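Local coordinates for protein glucosamine kinase (Streptacidiphilus jiangxiensis, PDB 6HWJ) that catalyses the magnesium- and ATP-dependent phosphorylation of D-glucosamine to D-glucosamine 6-phosphate, and acts to a lesser extent on glucose, at residues P14-P19 with G68-S73; A28-L33 with R51-A56; H45-V50 with R57-L62. All coordinates share one frame; numbering follows the deposited sequence.

Interaction 1 of 3, residues P14-P19 with G68-S73; sequences PALVLP and GGVRRS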
ATOM      1  N   PRO A  14     -23.538  21.084  -0.083  1.00 34.61           N
ATOM      2  CA  PRO A  14     -22.819  19.939  -0.674  1.00 36.82           C
ATOM      3  C   PRO A  14     -21.368  19.831  -0.238  1.00 38.40           C
ATOM      4  O   PRO A  14     -20.788  18.732  -0.338  1.00 36.63           O
ATOM      5  CB  PRO A  14     -22.924  20.194  -2.183  1.00 39.06           C
ATOM      6  CG  PRO A  14     -24.149  21.018  -2.342  1.00 38.92           C
ATOM      7  CD  PRO A  14     -24.229  21.891  -1.112  1.00 39.10           C
ATOM      8  N   ALA A  15     -20.760  20.920   0.245  1.00 33.86           N
ATOM      9  CA  ALA A  15     -19.390  20.847   0.758  1.00 33.78           C
ATOM     10  C   ALA A  15     -19.267  19.953   1.984  1.00 34.34           C
ATOM     11  O   ALA A  15     -18.144  19.682   2.429  1.00 32.39           O
ATOM     12  CB  ALA A  15     -18.892  22.262   1.109  1.00 40.82           C
ATOM     13  N   LEU A  16     -20.396  19.492   2.539  1.00 32.67           N
ATOM     14  CA  LEU A  16     -20.372  18.561   3.656  1.00 32.15           C
ATOM     15  C   LEU A  16     -19.421  17.397   3.406  1.00 32.67           C
ATOM     16  O   LEU A  16     -18.737  16.942   4.327  1.00 33.34           O
ATOM     17  CB  LEU A  16     -21.788  18.043   3.899  1.00 33.44           C
ATOM     18  CG  LEU A  16     -22.016  17.058   5.048  1.00 36.76           C
ATOM     19  CD1 LEU A  16     -21.859  17.758   6.392  1.00 36.50           C
ATOM     20  CD2 LEU A  16     -23.395  16.441   4.919  1.00 37.09           C
ATOM     21  N   VAL A  17     -19.358  16.894   2.165  1.00 30.39           N
ATOM     22  CA  VAL A  17     -18.591  15.675   1.914  1.00 33.47           C
ATOM     23  C   VAL A  17     -17.086  15.907   1.857  1.00 32.29           C
ATOM     24  O   VAL A  17     -16.326  14.929   1.760  1.00 32.06           O
ATOM     25  CB  VAL A  17     -19.018  14.986   0.595  1.00 30.09           C
ATOM     26  CG1 VAL A  17     -20.526  14.710   0.567  1.00 29.71           C
ATOM     27  CG2 VAL A  17     -18.616  15.829  -0.596  1.00 31.30           C
ATOM     28  N   LEU A  18     -16.609  17.180   1.945  1.00 32.23           N
ATOM     29  CA  LEU A  18     -15.183  17.462   1.722  1.00 35.07           C
ATOM     30  C   LEU A  18     -14.417  17.578   3.038  1.00 34.26           C
ATOM     31  O   LEU A  18     -14.810  18.374   3.917  1.00 33.41           O
ATOM     32  CB  LEU A  18     -15.027  18.760   0.930  1.00 36.51           C
ATOM     33  CG  LEU A  18     -15.557  18.733  -0.502  1.00 41.94           C
ATOM     34  CD1 LEU A  18     -15.440  20.112  -1.147  1.00 46.10           C
ATOM     35  CD2 LEU A  18     -14.827  17.706  -1.340  1.00 41.50           C
ATOM     36  N   PRO A  19     -13.306  16.850   3.207  1.00 35.20           N
ATOM     37  CA  PRO A  19     -12.515  17.019   4.437  1.00 39.06           C
ATOM     38  C   PRO A  19     -12.008  18.437   4.642  1.00 45.80           C
ATOM     39  O   PRO A  19     -12.055  18.954   5.771  1.00 45.23           O
ATOM     40  CB  PRO A  19     -11.351  16.032   4.246  1.00 36.81           C
ATOM     41  CG  PRO A  19     -11.838  15.054   3.258  1.00 37.01           C
ATOM     42  CD  PRO A  19     -12.737  15.811   2.334  1.00 35.70           C
ATOM     43  N   GLY A  68     -25.453  24.615  12.601  1.00 42.87           N
ATOM     44  CA  GLY A  68     -25.826  24.430  11.206  1.00 41.21           C
ATOM     45  C   GLY A  68     -26.705  23.231  10.901  1.00 38.50           C
ATOM     46  O   GLY A  68     -27.082  23.014   9.746  1.00 40.12           O
ATOM     47  N   GLY A  69     -27.052  22.455  11.916  1.00 34.87           N
ATOM     48  CA  GLY A  69     -27.850  21.264  11.712  1.00 32.30           C
ATOM     49  C   GLY A  69     -26.986  20.015  11.701  1.00 31.82           C
ATOM     50  O   GLY A  69     -27.016  19.199  12.633  1.00 32.87           O
ATOM     51  N   VAL A  70     -26.200  19.853  10.643  1.00 31.93           N
ATOM     52  CA  VAL A  70     -25.222  18.781  10.559  1.00 29.24           C
ATOM     53  C   VAL A  70     -23.972  19.357   9.917  1.00 28.26           C
ATOM     54  O   VAL A  70     -24.034  20.277   9.105  1.00 29.14           O
ATOM     55  CB  VAL A  70     -25.749  17.567   9.777  1.00 34.14           C
ATOM     56  CG1 VAL A  70     -25.900  17.923   8.288  1.00 34.59           C
ATOM     57  CG2 VAL A  70     -24.829  16.380   9.947  1.00 35.64           C
ATOM     58  N   ARG A  71     -22.825  18.822  10.287  1.00 27.95           N
ATOM     59  CA  ARG A  71     -21.589  19.170   9.609  1.00 30.05           C
ATOM     60  C   ARG A  71     -20.655  17.974   9.639  1.00 29.20           C
ATOM     61  O   ARG A  71     -20.891  16.988  10.333  1.00 27.58           O
ATOM     62  CB  ARG A  71     -20.948  20.407  10.242  1.00 34.48           C
ATOM     63  CG  ARG A  71     -20.515  20.205  11.672  1.00 35.28           C
ATOM     64  CD  ARG A  71     -19.967  21.517  12.294  1.00 34.44           C
ATOM     65  NE  ARG A  71     -19.736  21.347  13.722  1.00 33.98           N
ATOM     66  CZ  ARG A  71     -18.723  20.655  14.238  1.00 33.31           C
ATOM     67  NH1 ARG A  71     -17.833  20.074  13.435  1.00 32.50           N
ATOM     68  NH2 ARG A  71     -18.590  20.544  15.550  1.00 32.39           N
ATOM     69  N   ARG A  72     -19.599  18.061   8.849  1.00 28.10           N
ATOM     70  CA  ARG A  72     -18.594  17.015   8.811  1.00 29.12           C
ATOM     71  C   ARG A  72     -17.737  17.086  10.066  1.00 31.95           C
ATOM     72  O   ARG A  72     -17.249  18.158  10.443  1.00 32.18           O
ATOM     73  CB  ARG A  72     -17.719  17.152   7.560  1.00 27.21           C
ATOM     74  CG  ARG A  72     -16.786  15.978   7.376  1.00 26.35           C
ATOM     75  CD  ARG A  72     -15.819  16.171   6.195  1.00 30.45           C
ATOM     76  NE  ARG A  72     -15.090  14.933   5.918  1.00 27.01           N
ATOM     77  CZ  ARG A  72     -14.009  14.546   6.582  1.00 31.60           C
ATOM     78  NH1 ARG A  72     -13.508  15.307   7.556  1.00 34.64           N
ATOM     79  NH2 ARG A  72     -13.412  13.394   6.274  1.00 32.78           N
ATOM     80  N   SER A  73     -17.576  15.944  10.723  1.00 26.63           N
ATOM     81  CA  SER A  73     -16.794  15.890  11.941  1.00 31.45           C
ATOM     82  C   SER A  73     -15.362  16.347  11.713  1.00 33.03           C
ATOM     83  O   SER A  73     -14.749  16.049  10.683  1.00 29.42           O
ATOM     84  CB  SER A  73     -16.811  14.464  12.492  1.00 31.49           C
ATOM     85  OG  SER A  73     -18.127  13.957  12.364  1.00 33.49           O
TER
HETATM   86  O   HOH W   1     -15.877  13.126   3.887  1.00 34.65           O
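Arg72 reaches across to the backbone of Leu16, Leu18 and Pro19 along its whole side chain. CB lies 3.4 Å from Leu16 O. With CG anti to the backbone N (chi1 -172°) and the chain extended to NE, the methylenes run past two carbonyl oxygens, and CD comes to 3.3 Å from Leu18 O. NE gives its N-H to a water in the guanidinium plane, 2.8 Å from the water O; the same water lies 2.8 Å from Val17 O and bridges the two segments. Pro19 CA lies over one face of the guanidinium, 3.6 Å from CZ and offset toward the rim, while Pro19 CG is 3.8 Å from NH2. NH1 makes a salt bridge with Glu122.

The segment that receives the arginine is a short 3-10 turn, residues 14-17, continued by an irregular chain; strand 69-72 belongs to the antiparallel sheet and pairs with strand 57-65, entered through a classic beta bulge in which Gly68 and Gly69 face Asp65. At the backbone angles of Gly69 a CB would jam against Gly68 O. Arginine suits this place because its apolar methylenes can pass close to carbonyl oxygens while the charge is carried to the far end, where Glu122 meets it. Leu16 adds the apolar part: CD1 rests against the strand backbone, 3.4 Å from Arg72 N.

Interaction 2 of 3, residues A28-L33 with R51-A56; sequences AVPGPL and RSADAA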
ATOM      1  N   ALA A  28     -17.912  23.864  -7.038  1.00 53.97           N
ATOM      2  CA  ALA A  28     -18.459  23.273  -5.826  1.00 53.97           C
ATOM      3  C   ALA A  28     -18.996  21.872  -6.104  1.00 52.12           C
ATOM      4  O   ALA A  28     -19.371  21.530  -7.232  1.00 50.71           O
ATOM      5  CB  ALA A  28     -19.577  24.149  -5.255  1.00 55.08           C
ATOM      6  N   VAL A  29     -19.027  21.056  -5.056  1.00 46.37           N
ATOM      7  CA  VAL A  29     -19.679  19.749  -5.142  1.00 43.20           C
ATOM      8  C   VAL A  29     -21.132  19.951  -5.545  1.00 44.50           C
ATOM      9  O   VAL A  29     -21.849  20.748  -4.898  1.00 42.88           O
ATOM     10  CB  VAL A  29     -19.582  19.013  -3.789  1.00 43.03           C
ATOM     11  CG1 VAL A  29     -20.369  17.709  -3.841  1.00 44.96           C
ATOM     12  CG2 VAL A  29     -18.127  18.761  -3.426  1.00 40.74           C
ATOM     13  N   PRO A  30     -21.627  19.276  -6.586  1.00 42.27           N
ATOM     14  CA  PRO A  30     -22.999  19.531  -7.031  1.00 41.16           C
ATOM     15  C   PRO A  30     -24.006  18.885  -6.095  1.00 38.94           C
ATOM     16  O   PRO A  30     -23.848  17.739  -5.657  1.00 36.68           O
ATOM     17  CB  PRO A  30     -23.045  18.904  -8.432  1.00 44.32           C
ATOM     18  CG  PRO A  30     -22.031  17.810  -8.378  1.00 44.87           C
ATOM     19  CD  PRO A  30     -20.950  18.250  -7.403  1.00 43.20           C
ATOM     20  N   GLY A  31     -25.042  19.649  -5.776  1.00 39.34           N
ATOM     21  CA  GLY A  31     -26.094  19.191  -4.904  1.00 38.84           C
ATOM     22  C   GLY A  31     -27.372  18.944  -5.671  1.00 41.64           C
ATOM     23  O   GLY A  31     -27.452  19.176  -6.885  1.00 43.50           O
ATOM     24  N   PRO A  32     -28.412  18.480  -4.971  1.00 42.55           N
ATOM     25  CA  PRO A  32     -28.371  18.227  -3.525  1.00 39.72           C
ATOM     26  C   PRO A  32     -27.716  16.897  -3.207  1.00 39.36           C
ATOM     27  O   PRO A  32     -27.622  16.044  -4.092  1.00 37.82           O
ATOM     28  CB  PRO A  32     -29.848  18.221  -3.133  1.00 42.29           C
ATOM     29  CG  PRO A  32     -30.532  17.657  -4.350  1.00 46.87           C
ATOM     30  CD  PRO A  32     -29.725  18.134  -5.553  1.00 45.35           C
ATOM     31  N   LEU A  33     -27.252  16.737  -1.964  1.00 32.77           N
ATOM     32  CA  LEU A  33     -26.706  15.482  -1.502  1.00 35.37           C
ATOM     33  C   LEU A  33     -27.827  14.492  -1.184  1.00 34.49           C
ATOM     34  O   LEU A  33     -28.957  14.871  -0.897  1.00 36.00           O
ATOM     35  CB  LEU A  33     -25.863  15.693  -0.243  1.00 30.72           C
ATOM     36  CG  LEU A  33     -24.715  16.703  -0.279  1.00 32.62           C
ATOM     37  CD1 LEU A  33     -23.993  16.703   1.084  1.00 32.29           C
ATOM     38  CD2 LEU A  33     -23.727  16.368  -1.392  1.00 32.34           C
ATOM     39  N   ARG A  51     -24.018  10.503  -1.459  1.00 28.68           N
ATOM     40  CA  ARG A  51     -23.889  10.677  -2.904  1.00 35.06           C
ATOM     41  C   ARG A  51     -24.112  12.139  -3.249  1.00 33.57           C
ATOM     42  O   ARG A  51     -25.132  12.727  -2.862  1.00 34.16           O
ATOM     43  CB  ARG A  51     -24.890   9.775  -3.622  1.00 43.89           C
ATOM     44  CG  ARG A  51     -24.640   9.565  -5.082  1.00 61.89           C
ATOM     45  CD  ARG A  51     -25.725   8.661  -5.678  1.00 75.98           C
ATOM     46  NE  ARG A  51     -25.755   7.344  -5.037  1.00 86.59           N
ATOM     47  CZ  ARG A  51     -25.299   6.219  -5.592  1.00 96.05           C
ATOM     48  NH1 ARG A  51     -24.773   6.226  -6.813  1.00 99.23           N
ATOM     49  NH2 ARG A  51     -25.379   5.079  -4.922  1.00 98.76           N
ATOM     50  N   SER A  52     -23.154  12.733  -3.954  1.00 31.12           N
ATOM     51  CA  SER A  52     -23.391  14.040  -4.536  1.00 32.89           C
ATOM     52  C   SER A  52     -24.182  13.884  -5.852  1.00 36.11           C
ATOM     53  O   SER A  52     -24.360  12.782  -6.381  1.00 37.56           O
ATOM     54  CB  SER A  52     -22.065  14.770  -4.754  1.00 33.04           C
ATOM     55  OG  SER A  52     -21.055  13.903  -5.233  1.00 32.77           O
ATOM     56  N   ALA A  53     -24.683  15.004  -6.363  1.00 34.96           N
ATOM     57  CA  ALA A  53     -25.592  14.970  -7.505  1.00 39.97           C
ATOM     58  C   ALA A  53     -24.932  14.457  -8.775  1.00 43.52           C
ATOM     59  O   ALA A  53     -25.638  14.141  -9.742  1.00 41.74           O
ATOM     60  CB  ALA A  53     -26.180  16.372  -7.754  1.00 41.42           C
ATOM     61  N   ASP A  54     -23.605  14.367  -8.801  1.00 45.95           N
ATOM     62  CA  ASP A  54     -22.881  13.799  -9.928  1.00 44.21           C
ATOM     63  C   ASP A  54     -22.642  12.301  -9.761  1.00 44.24           C
ATOM     64  O   ASP A  54     -21.798  11.739 -10.461  1.00 47.93           O
ATOM     65  CB  ASP A  54     -21.542  14.519 -10.106  1.00 44.65           C
ATOM     66  CG  ASP A  54     -20.667  14.437  -8.855  1.00 43.81           C
ATOM     67  OD1 ASP A  54     -21.130  13.856  -7.846  1.00 42.50           O
ATOM     68  OD2 ASP A  54     -19.528  14.950  -8.881  1.00 42.88           O
ATOM     69  N   ALA A  55     -23.353  11.655  -8.839  1.00 42.55           N
ATOM     70  CA  ALA A  55     -23.256  10.225  -8.542  1.00 41.58           C
ATOM     71  C   ALA A  55     -21.973   9.841  -7.813  1.00 36.27           C
ATOM     72  O   ALA A  55     -21.789   8.657  -7.491  1.00 37.32           O
ATOM     73  CB  ALA A  55     -23.377   9.364  -9.815  1.00 44.82           C
ATOM     74  N   ALA A  56     -21.077  10.786  -7.529  1.00 36.71           N
ATOM     75  CA  ALA A  56     -19.903  10.471  -6.730  1.00 36.64           C
ATOM     76  C   ALA A  56     -20.312  10.118  -5.301  1.00 32.41           C
ATOM     77  O   ALA A  56     -21.188  10.756  -4.716  1.00 35.42           O
ATOM     78  CB  ALA A  56     -18.932  11.641  -6.714  1.00 41.17           C
TER
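The type I beta turn from Ser52 to Ala55, in the connection between strands 45-51 and 57-65, is met at Ala53 by Pro30 of the 28-33 loop. Ala53 N donates to Pro30 O (2.9 Å) in a nearly straight bond, with an N-H...O angle of 165°, although the donor stands above the carbonyl plane. Proline suits the site because its ring gives an apolar surface to Asp54 and Ala53 while its carbonyl takes the Ala53 N-H. The small methyl of Ala53 lets the two backbones come close: its CB is 3.2 Å from Gly31 O and also packs on Pro30 CB.

The turn is stiffened from within by Asp54. Its CG sits between the backbone N and the carbonyl carbon (chi1 58°), and its OD1 takes two bonds: one from Ser52 OG (2.6 Å), on the syn side and close to the carboxylate plane, the other from Ala56 N, well above that plane, which makes an Asx turn. Asp54 CB and CG lie against Pro30 CG, at 3.7 Å for Asp54 CG, the two side chains crossing at about a right angle. At Ser52, Val29 CG1 touches CB at 3.5 Å, and Leu33 CD2 lies 3.9 Å from Ser52 CA. Leu33 CA also makes a CA-H...O contact with Arg51 O.

Pro32, preceded by a cis peptide bond, leads the loop through Leu33 into strand 34-42, which pairs with strand 45-51; Arg34 and Arg51 share backbone bonds at this end. Val29 and Leu33 meanwhile pack on residues of the chain that follows helix 5-11, among them Pro14, Leu16 and Leu18.

Interaction 3 of 3, residues H45-V50 with R57-L62; sequences HAVGVV and RWTVPL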
ATOM      1  N   HIS A  45     -23.407  11.492  16.660  1.00 25.24           N
ATOM      2  CA  HIS A  45     -22.328  11.103  15.772  1.00 27.55           C
ATOM      3  C   HIS A  45     -22.776  10.011  14.816  1.00 26.44           C
ATOM      4  O   HIS A  45     -23.610   9.164  15.160  1.00 27.22           O
ATOM      5  CB  HIS A  45     -21.096  10.610  16.585  1.00 27.37           C
ATOM      6  CG  HIS A  45     -20.490  11.680  17.436  1.00 27.33           C
ATOM      7  ND1 HIS A  45     -19.511  12.537  16.978  1.00 28.21           N
ATOM      8  CD2 HIS A  45     -20.741  12.044  18.716  1.00 27.68           C
ATOM      9  CE1 HIS A  45     -19.182  13.377  17.941  1.00 27.81           C
ATOM     10  NE2 HIS A  45     -19.913  13.103  19.003  1.00 28.29           N
ATOM     11  N   ALA A  46     -22.216  10.028  13.606  1.00 28.29           N
ATOM     12  CA  ALA A  46     -22.575   9.014  12.630  1.00 25.04           C
ATOM     13  C   ALA A  46     -21.529   8.922  11.528  1.00 25.54           C
ATOM     14  O   ALA A  46     -20.671   9.797  11.380  1.00 25.15           O
ATOM     15  CB  ALA A  46     -23.949   9.296  12.020  1.00 24.35           C
ATOM     16  N   VAL A  47     -21.604   7.826  10.774  1.00 24.94           N
ATOM     17  CA  VAL A  47     -20.848   7.653   9.542  1.00 23.92           C
ATOM     18  C   VAL A  47     -21.855   7.557   8.411  1.00 25.82           C
ATOM     19  O   VAL A  47     -22.723   6.674   8.417  1.00 28.54           O
ATOM     20  CB  VAL A  47     -19.959   6.416   9.570  1.00 23.63           C
ATOM     21  CG1 VAL A  47     -19.075   6.393   8.298  1.00 26.11           C
ATOM     22  CG2 VAL A  47     -19.073   6.378  10.821  1.00 26.83           C
ATOM     23  N   GLY A  48     -21.762   8.476   7.461  1.00 26.71           N
ATOM     24  CA  GLY A  48     -22.662   8.516   6.336  1.00 25.46           C
ATOM     25  C   GLY A  48     -21.935   8.080   5.076  1.00 28.87           C
ATOM     26  O   GLY A  48     -20.744   8.349   4.917  1.00 27.34           O
ATOM     27  N   VAL A  49     -22.654   7.377   4.214  1.00 28.63           N
ATOM     28  CA  VAL A  49     -22.272   7.156   2.829  1.00 28.80           C
ATOM     29  C   VAL A  49     -23.165   8.065   2.002  1.00 29.38           C
ATOM     30  O   VAL A  49     -24.384   7.868   1.945  1.00 27.40           O
ATOM     31  CB  VAL A  49     -22.429   5.686   2.427  1.00 30.16           C
ATOM     32  CG1 VAL A  49     -22.138   5.518   0.950  1.00 31.83           C
ATOM     33  CG2 VAL A  49     -21.508   4.807   3.278  1.00 28.50           C
ATOM     34  N   VAL A  50     -22.572   9.100   1.415  1.00 28.87           N
ATOM     35  CA  VAL A  50     -23.312  10.198   0.814  1.00 29.69           C
ATOM     36  C   VAL A  50     -22.993  10.238  -0.670  1.00 29.12           C
ATOM     37  O   VAL A  50     -21.848  10.025  -1.085  1.00 31.94           O
ATOM     38  CB  VAL A  50     -22.992  11.542   1.490  1.00 28.52           C
ATOM     39  CG1 VAL A  50     -23.796  12.674   0.887  1.00 31.91           C
ATOM     40  CG2 VAL A  50     -23.255  11.432   2.995  1.00 28.68           C
ATOM     41  N   ARG A  57     -19.682   9.088  -4.748  1.00 32.73           N
ATOM     42  CA  ARG A  57     -19.996   8.588  -3.415  1.00 33.77           C
ATOM     43  C   ARG A  57     -18.874   8.927  -2.453  1.00 31.77           C
ATOM     44  O   ARG A  57     -17.699   8.952  -2.828  1.00 32.54           O
ATOM     45  CB  ARG A  57     -20.211   7.076  -3.404  1.00 35.38           C
ATOM     46  CG  ARG A  57     -21.470   6.618  -4.077  1.00 41.12           C
ATOM     47  CD  ARG A  57     -21.919   5.265  -3.510  1.00 47.74           C
ATOM     48  NE  ARG A  57     -20.878   4.243  -3.595  1.00 48.92           N
ATOM     49  CZ  ARG A  57     -20.984   3.023  -3.074  1.00 48.51           C
ATOM     50  NH1 ARG A  57     -19.985   2.161  -3.195  1.00 48.65           N
ATOM     51  NH2 ARG A  57     -22.083   2.669  -2.426  1.00 45.59           N
ATOM     52  N   TRP A  58     -19.248   9.154  -1.189  1.00 32.31           N
ATOM     53  CA  TRP A  58     -18.325   9.662  -0.193  1.00 28.66           C
ATOM     54  C   TRP A  58     -18.580   9.024   1.167  1.00 27.17           C
ATOM     55  O   TRP A  58     -19.729   8.810   1.551  1.00 28.07           O
ATOM     56  CB  TRP A  58     -18.477  11.195  -0.029  1.00 32.07           C
ATOM     57  CG  TRP A  58     -18.443  11.969  -1.313  1.00 34.42           C
ATOM     58  CD1 TRP A  58     -19.472  12.128  -2.213  1.00 33.48           C
ATOM     59  CD2 TRP A  58     -17.338  12.707  -1.831  1.00 31.98           C
ATOM     60  NE1 TRP A  58     -19.064  12.926  -3.251  1.00 32.27           N
ATOM     61  CE2 TRP A  58     -17.756  13.287  -3.045  1.00 32.65           C
ATOM     62  CE3 TRP A  58     -16.025  12.921  -1.393  1.00 34.18           C
ATOM     63  CZ2 TRP A  58     -16.905  14.068  -3.835  1.00 35.05           C
ATOM     64  CZ3 TRP A  58     -15.189  13.714  -2.174  1.00 35.22           C
ATOM     65  CH2 TRP A  58     -15.629  14.269  -3.375  1.00 36.23           C
ATOM     66  N   THR A  59     -17.511   8.755   1.900  1.00 27.78           N
ATOM     67  CA  THR A  59     -17.598   8.436   3.324  1.00 27.94           C
ATOM     68  C   THR A  59     -17.525   9.748   4.080  1.00 26.38           C
ATOM     69  O   THR A  59     -16.567  10.504   3.905  1.00 26.96           O
ATOM     70  CB  THR A  59     -16.469   7.519   3.784  1.00 29.96           C
ATOM     71  OG1 THR A  59     -16.491   6.316   3.018  1.00 30.26           O
ATOM     72  CG2 THR A  59     -16.603   7.177   5.285  1.00 30.65           C
ATOM     73  N   VAL A  60     -18.517  10.007   4.925  1.00 26.64           N
ATOM     74  CA  VAL A  60     -18.543  11.273   5.646  1.00 26.26           C
ATOM     75  C   VAL A  60     -18.748  11.017   7.130  1.00 27.01           C
ATOM     76  O   VAL A  60     -19.820  10.526   7.517  1.00 25.29           O
ATOM     77  CB  VAL A  60     -19.649  12.200   5.110  1.00 26.68           C
ATOM     78  CG1 VAL A  60     -19.483  13.574   5.745  1.00 27.14           C
ATOM     79  CG2 VAL A  60     -19.596  12.293   3.582  1.00 27.28           C
ATOM     80  N   PRO A  61     -17.770  11.334   7.991  1.00 25.77           N
ATOM     81  CA  PRO A  61     -18.052  11.348   9.425  1.00 25.43           C
ATOM     82  C   PRO A  61     -18.909  12.554   9.744  1.00 25.78           C
ATOM     83  O   PRO A  61     -18.571  13.683   9.380  1.00 27.08           O
ATOM     84  CB  PRO A  61     -16.657  11.439  10.070  1.00 28.77           C
ATOM     85  CG  PRO A  61     -15.853  12.207   9.064  1.00 31.25           C
ATOM     86  CD  PRO A  61     -16.402  11.809   7.693  1.00 26.33           C
ATOM     87  N   LEU A  62     -20.030  12.315  10.411  1.00 25.48           N
ATOM     88  CA  LEU A  62     -21.032  13.339  10.611  1.00 25.88           C
ATOM     89  C   LEU A  62     -21.254  13.614  12.091  1.00 27.42           C
ATOM     90  O   LEU A  62     -21.177  12.715  12.941  1.00 25.41           O
ATOM     91  CB  LEU A  62     -22.370  12.935   9.972  1.00 28.03           C
ATOM     92  CG  LEU A  62     -22.346  12.846   8.451  1.00 30.64           C
ATOM     93  CD1 LEU A  62     -23.521  11.986   7.994  1.00 29.88           C
ATOM     94  CD2 LEU A  62     -22.407  14.224   7.807  1.00 30.98           C
TER
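Val50 and Val60 meet methyl to methyl, CG2 to CG2 at 3.8 Å. In both, CG1 is anti to the backbone N and CG2 is beside it, and the CG2 branches are the ones that touch. On the same face Gly48 has no side chain, and Leu62 uses the place: with CG beside its own backbone N (chi1 -66°) and chi2 at 160°, its CD1 lies on the bare backbone, 3.9 Å from Gly48 CA. A CB on Gly48 would clash with this CD1. Ala46, small enough to sit beside the branched leucine, meets Leu62 through their CB atoms.

The arrangement is a regular antiparallel beta hairpin between strands 45-51 and 57-65. Hydrogen-bonded pairs Ala46-Leu62, Gly48-Val60 and Val50-Trp58 each carry two backbone bonds, the Val60 N to Gly48 O bond being 2.8 Å. Non-hydrogen-bonded pairs Val47-Pro61 and Val49-Thr59 lie between them. Proline fits its site because, in such a pair, no N-H is called for across the hairpin.

The face with Ala46, Val50 and Leu62 is covered by helix 5-11 through Trp5 and Val9. On the other face, Thr59 puts CG2 anti to its backbone N, and this methyl is 4.0 Å from Val47 CG1; beta-branched residues suit the extended backbone here, and Leu138 of the adjoining strand packs on Val49 and Thr59. The Trp58 indole meets the partner strand at its rim: CD1 is 3.4 Å from Val50 O, which lies in the ring plane. Trp58 NE1 bonds Ser52 OG, and Arg137 makes a cation-pi contact with the ring.

How the interactions relate
All three contacts gather in the N-terminal part of the chain, around one antiparallel sheet. Centres lie about 9 Å (interactions 1 and 3), 13 Å (1 and 2) and 14 Å (2 and 3) apart. Along the chain interaction 1 brackets the rest, while interactions 2 and 3 interleave: the turn of interaction 2 links the two strands of interaction 3. Ser73 N probably bonds Pro61 O, just past strand 69-72, which neighbours strand 57-65, and Val17 packs on Trp58. The loop after helix 5-11 thus lies against both the sheet and its turn; Arg72 and Thr59 are each about 10 Å, side chain to side chain, from Lys133, inferred to bind ATP.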